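PDB 2BA9: putative aminooxidase from Propionibacterium acnes, which isomerises polyunsaturated fatty acid, probably linoleic acid, to conjugated linoleic acid, and carries bound FAD. Local coordinates for residues His278-Asp284 with Glu365-Phe371. Residues are numbered along the deposited sequence; the frame is centred on the assembly and turned at random.
Sequences HQQYMVD and EQTWYYF. With FAD (flavin-adenine dinucleotide), chain D.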
loop_
_atom_site.group_PDB
_atom_site.type_symbol
_atom_site.label_atom_id
_atom_site.label_comp_id
_atom_site.label_asym_id
_atom_site.label_seq_id
_atom_site.Cartn_x
_atom_site.Cartn_y
_atom_site.Cartn_z
ATOM N N HIS A 278 9.471 5.534 5.255
ATOM C CA HIS A 278 8.918 4.719 4.180
ATOM C C HIS A 278 9.771 3.479 3.928
ATOM O O HIS A 278 10.910 3.360 4.420
ATOM C CB HIS A 278 8.747 5.549 2.898
ATOM C CG HIS A 278 10.028 5.837 2.177
ATOM N ND1 HIS A 278 10.854 6.885 2.519
ATOM C CD2 HIS A 278 10.615 5.226 1.122
ATOM C CE1 HIS A 278 11.902 6.897 1.715
ATOM N NE2 HIS A 278 11.777 5.907 0.851
ATOM N N GLN A 279 9.185 2.551 3.182
ATOM C CA GLN A 279 9.836 1.311 2.817
ATOM C C GLN A 279 10.387 1.416 1.409
ATOM O O GLN A 279 9.759 1.983 0.508
ATOM C CB GLN A 279 8.859 0.134 2.900
ATOM C CG GLN A 279 8.209 -0.025 4.251
ATOM C CD GLN A 279 9.190 -0.451 5.310
ATOM O OE1 GLN A 279 9.722 0.378 6.053
ATOM N NE2 GLN A 279 9.435 -1.750 5.398
ATOM N N GLN A 280 11.579 0.861 1.234
ATOM C CA GLN A 280 12.179 0.690 -0.084
ATOM C C GLN A 280 11.915 -0.742 -0.606
ATOM O O GLN A 280 12.715 -1.664 -0.366
ATOM C CB GLN A 280 13.677 0.981 0.008
ATOM C CG GLN A 280 14.022 2.418 0.411
ATOM C CD GLN A 280 15.520 2.650 0.489
ATOM O OE1 GLN A 280 16.268 2.305 -0.435
ATOM N NE2 GLN A 280 15.971 3.234 1.588
ATOM N N TYR A 281 10.810 -0.894 -1.345
ATOM C CA TYR A 281 10.300 -2.198 -1.812
ATOM C C TYR A 281 10.578 -2.393 -3.300
ATOM O O TYR A 281 10.062 -1.637 -4.142
ATOM C CB TYR A 281 8.787 -2.244 -1.555
ATOM C CG TYR A 281 8.077 -3.583 -1.664
ATOM C CD1 TYR A 281 8.714 -4.781 -1.329
ATOM C CD2 TYR A 281 6.725 -3.633 -2.024
ATOM C CE1 TYR A 281 8.029 -6.008 -1.391
ATOM C CE2 TYR A 281 6.039 -4.834 -2.092
ATOM C CZ TYR A 281 6.694 -6.030 -1.775
ATOM O OH TYR A 281 6.007 -7.232 -1.811
ATOM N N MET A 282 11.402 -3.398 -3.624
ATOM C CA MET A 282 11.915 -3.574 -4.982
ATOM C C MET A 282 11.312 -4.779 -5.673
ATOM O O MET A 282 11.331 -5.899 -5.163
ATOM C CB MET A 282 13.438 -3.695 -4.984
ATOM C CG MET A 282 14.041 -3.768 -6.375
ATOM S SD MET A 282 15.799 -3.362 -6.425
ATOM C CE MET A 282 16.532 -4.989 -6.512
ATOM N N VAL A 283 10.787 -4.525 -6.859
ATOM C CA VAL A 283 10.186 -5.549 -7.694
ATOM C C VAL A 283 11.063 -5.693 -8.921
ATOM O O VAL A 283 11.513 -4.703 -9.489
ATOM C CB VAL A 283 8.766 -5.162 -8.124
ATOM C CG1 VAL A 283 8.115 -6.275 -8.958
ATOM C CG2 VAL A 283 7.926 -4.812 -6.897
ATOM N N ASP A 284 11.318 -6.940 -9.304
ATOM C CA ASP A 284 12.013 -7.248 -10.534
ATOM C C ASP A 284 11.123 -8.165 -11.340
ATOM O O ASP A 284 10.665 -9.187 -10.825
ATOM C CB ASP A 284 13.338 -7.951 -10.247
ATOM C CG ASP A 284 14.379 -7.029 -9.697
ATOM O OD1 ASP A 284 15.287 -6.668 -10.469
ATOM O OD2 ASP A 284 14.314 -6.688 -8.498
ATOM N N GLU A 365 12.791 -3.284 -13.479
ATOM C CA GLU A 365 13.030 -3.163 -12.049
ATOM C C GLU A 365 12.508 -1.845 -11.537
ATOM O O GLU A 365 12.691 -0.802 -12.180
ATOM C CB GLU A 365 14.516 -3.233 -11.736
ATOM C CG GLU A 365 14.789 -3.413 -10.270
ATOM C CD GLU A 365 16.243 -3.498 -9.981
ATOM O OE1 GLU A 365 16.880 -2.424 -9.928
ATOM O OE2 GLU A 365 16.754 -4.637 -9.837
ATOM N N GLN A 366 11.876 -1.899 -10.366
ATOM C CA GLN A 366 11.373 -0.704 -9.700
ATOM C C GLN A 366 11.575 -0.809 -8.206
ATOM O O GLN A 366 11.143 -1.794 -7.615
ATOM C CB GLN A 366 9.873 -0.557 -9.968
ATOM C CG GLN A 366 9.257 0.693 -9.369
ATOM C CD GLN A 366 9.616 1.929 -10.112
ATOM O OE1 GLN A 366 9.361 2.039 -11.313
ATOM N NE2 GLN A 366 10.196 2.888 -9.411
ATOM N N THR A 367 12.219 0.192 -7.601
ATOM C CA THR A 367 12.113 0.391 -6.140
ATOM C C THR A 367 11.036 1.451 -5.882
ATOM O O THR A 367 11.121 2.592 -6.341
ATOM C CB THR A 367 13.442 0.769 -5.458
ATOM O OG1 THR A 367 14.408 -0.265 -5.685
ATOM C CG2 THR A 367 13.246 0.929 -3.950
ATOM N N TRP A 368 10.010 1.056 -5.153
ATOM C CA TRP A 368 8.847 1.907 -4.940
ATOM C C TRP A 368 8.958 2.674 -3.627
ATOM O O TRP A 368 9.492 2.161 -2.645
ATOM C CB TRP A 368 7.600 1.045 -4.845
ATOM C CG TRP A 368 7.207 0.303 -6.057
ATOM C CD1 TRP A 368 7.344 -1.034 -6.274
ATOM C CD2 TRP A 368 6.551 0.833 -7.215
ATOM N NE1 TRP A 368 6.817 -1.369 -7.490
ATOM C CE2 TRP A 368 6.322 -0.242 -8.090
ATOM C CE3 TRP A 368 6.128 2.113 -7.590
ATOM C CZ2 TRP A 368 5.687 -0.080 -9.324
ATOM C CZ3 TRP A 368 5.501 2.275 -8.822
ATOM C CH2 TRP A 368 5.290 1.183 -9.673
ATOM N N TYR A 369 8.438 3.899 -3.613
ATOM C CA TYR A 369 8.176 4.618 -2.371
ATOM C C TYR A 369 6.943 3.941 -1.799
ATOM O O TYR A 369 5.832 4.024 -2.361
ATOM C CB TYR A 369 7.914 6.092 -2.624
ATOM C CG TYR A 369 7.506 6.877 -1.404
ATOM C CD1 TYR A 369 8.450 7.526 -0.613
ATOM C CD2 TYR A 369 6.162 6.995 -1.047
ATOM C CE1 TYR A 369 8.059 8.282 0.504
ATOM C CE2 TYR A 369 5.771 7.732 0.064
ATOM C CZ TYR A 369 6.720 8.360 0.832
ATOM O OH TYR A 369 6.315 9.083 1.923
ATOM N N TYR A 370 7.156 3.256 -0.686
ATOM C CA TYR A 370 6.208 2.280 -0.210
ATOM C C TYR A 370 5.923 2.500 1.258
ATOM O O TYR A 370 6.797 2.923 2.025
ATOM C CB TYR A 370 6.774 0.876 -0.424
ATOM C CG TYR A 370 5.719 -0.209 -0.472
ATOM C CD1 TYR A 370 4.836 -0.289 -1.536
ATOM C CD2 TYR A 370 5.614 -1.152 0.540
ATOM C CE1 TYR A 370 3.862 -1.274 -1.589
ATOM C CE2 TYR A 370 4.640 -2.151 0.494
ATOM C CZ TYR A 370 3.769 -2.201 -0.583
ATOM O OH TYR A 370 2.816 -3.166 -0.654
ATOM N N PHE A 371 4.684 2.201 1.620
ATOM C CA PHE A 371 4.205 2.207 2.992
ATOM C C PHE A 371 4.728 3.345 3.857
ATOM O O PHE A 371 5.474 3.100 4.802
ATOM C CB PHE A 371 4.496 0.847 3.659
ATOM C CG PHE A 371 3.911 0.711 5.054
ATOM C CD1 PHE A 371 2.647 1.228 5.362
ATOM C CD2 PHE A 371 4.624 0.079 6.053
ATOM C CE1 PHE A 371 2.093 1.087 6.633
ATOM C CE2 PHE A 371 4.091 -0.045 7.347
ATOM C CZ PHE A 371 2.815 0.457 7.631
HETATM P PA FAD D . 0.291 5.885 -5.142
HETATM O O1A FAD D . -0.304 4.602 -5.644
HETATM O O2A FAD D . 1.777 5.878 -4.848
HETATM O O5B FAD D . 0.057 7.021 -6.248
HETATM C C5B FAD D . 0.496 8.324 -5.943
HETATM C C4B FAD D . 0.413 9.200 -7.175
HETATM O O4B FAD D . 0.822 10.509 -6.832
HETATM C C3B FAD D . 1.310 8.687 -8.303
HETATM O O3B FAD D . 0.558 8.545 -9.487
HETATM C C2B FAD D . 2.394 9.735 -8.400
HETATM O O2B FAD D . 2.975 9.819 -9.702
HETATM C C1B FAD D . 1.669 10.978 -7.856
HETATM N N9A FAD D . 2.645 11.971 -7.373
HETATM C C8A FAD D . 3.661 11.775 -6.461
HETATM N N7A FAD D . 4.348 12.943 -6.314
HETATM C C5A FAD D . 3.780 13.880 -7.122
HETATM C C6A FAD D . 4.073 15.233 -7.389
HETATM N N6A FAD D . 4.848 15.936 -6.500
HETATM N N1A FAD D . 3.257 15.933 -8.271
HETATM C C2A FAD D . 2.209 15.310 -8.933
HETATM N N3A FAD D . 1.933 13.975 -8.665
HETATM C C4A FAD D . 2.710 13.268 -7.797
HETATM N N1 FAD D . -2.364 -2.741 -2.461
HETATM C C2 FAD D . -3.399 -3.602 -2.156
HETATM O O2 FAD D . -4.493 -3.151 -1.818
HETATM N N3 FAD D . -3.193 -4.967 -2.205
HETATM C C4 FAD D . -1.967 -5.471 -2.586
HETATM O O4 FAD D . -1.821 -6.702 -2.637
HETATM C C4X FAD D . -0.921 -4.600 -2.909
HETATM N N5 FAD D . 0.329 -5.069 -3.273
HETATM C C5X FAD D . 1.314 -4.224 -3.749
HETATM C C6 FAD D . 2.511 -4.737 -4.243
HETATM C C7 FAD D . 3.478 -3.875 -4.754
HETATM C C7M FAD D . 4.750 -4.465 -5.294
HETATM C C8 FAD D . 3.251 -2.501 -4.758
HETATM C C8M FAD D . 4.260 -1.531 -5.294
HETATM C C9 FAD D . 2.053 -1.998 -4.257
HETATM C C9A FAD D . 1.076 -2.848 -3.738
HETATM N N10 FAD D . -0.133 -2.360 -3.206
HETATM C C10 FAD D . -1.144 -3.227 -2.861
HETATM C "C1'" FAD D . -0.234 -0.965 -2.687
HETATM C "C2'" FAD D . -1.054 -0.071 -3.608
HETATM O "O2'" FAD D . -0.652 -0.194 -4.968
HETATM C "C3'" FAD D . -0.897 1.358 -3.115
HETATM O "O3'" FAD D . -1.171 1.407 -1.712
HETATM C "C4'" FAD D . -1.806 2.303 -3.883
HETATM O "O4'" FAD D . -1.363 2.468 -5.225
HETATM C "C5'" FAD D . -1.858 3.631 -3.141
HETATM O "O5'" FAD D . -2.426 4.617 -3.957
HETATM P P FAD D . -2.108 6.181 -3.678
HETATM O O1P FAD D . -2.780 7.052 -4.722
HETATM O O2P FAD D . -2.558 6.498 -2.294
HETATM O O3P FAD D . -0.520 6.355 -3.838
HETATM O O HOH W 1 11.886 4.198 -1.978
#
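Strands 278-284 and 365-371 run antiparallel, their axes 154° apart in direction and 4.5 Å apart at closest approach, and illustrate how one face of a β-sheet can wall a cofactor pocket while the other meets the rest of the protein. V283 and Q366 form a regular hydrogen-bonded pair (V283 N to Q366 O 2.9 Å, Q366 N to V283 O 3.0 Å). W368 N donates to Y281 O at 2.9 Å, and Q279 N to Y370 O at 2.7 Å; the return bond from Y370 N to Q279 O (3.1 Å) is weak.

On one face, Y281, V283, W368 and Y370 gather around the flavin. Y281 CD2 lies 3.6 Å from Y370 CZ, over the Y370 ring, while V283 CG2 meets the edge of the W368 indole. The Y281 and Y370 hydroxyls bond to the backbone of A167 and F168, tying the sheet to helix 166-170. The other face is mixed in character and packs partly on helix 341-355, M282 touching C344 and D284 touching V348. Here M282 SD sits 3.5 Å from T367 OG1, and D284 OD1 is 2.6 Å from E365 OE2; E365 also salt-bridges R345 of the same helix. At the far end, H278 and Y369 form an offset stack.

W368 CD1 approaches FAD C8M to 3.3 Å and Y370 CE1 approaches FAD C9 to 3.3 Å, so this strand pair offers the dimethylbenzene end of the isoalloxazine a largely apolar, aromatic wall that lines it with close van der Waals contacts.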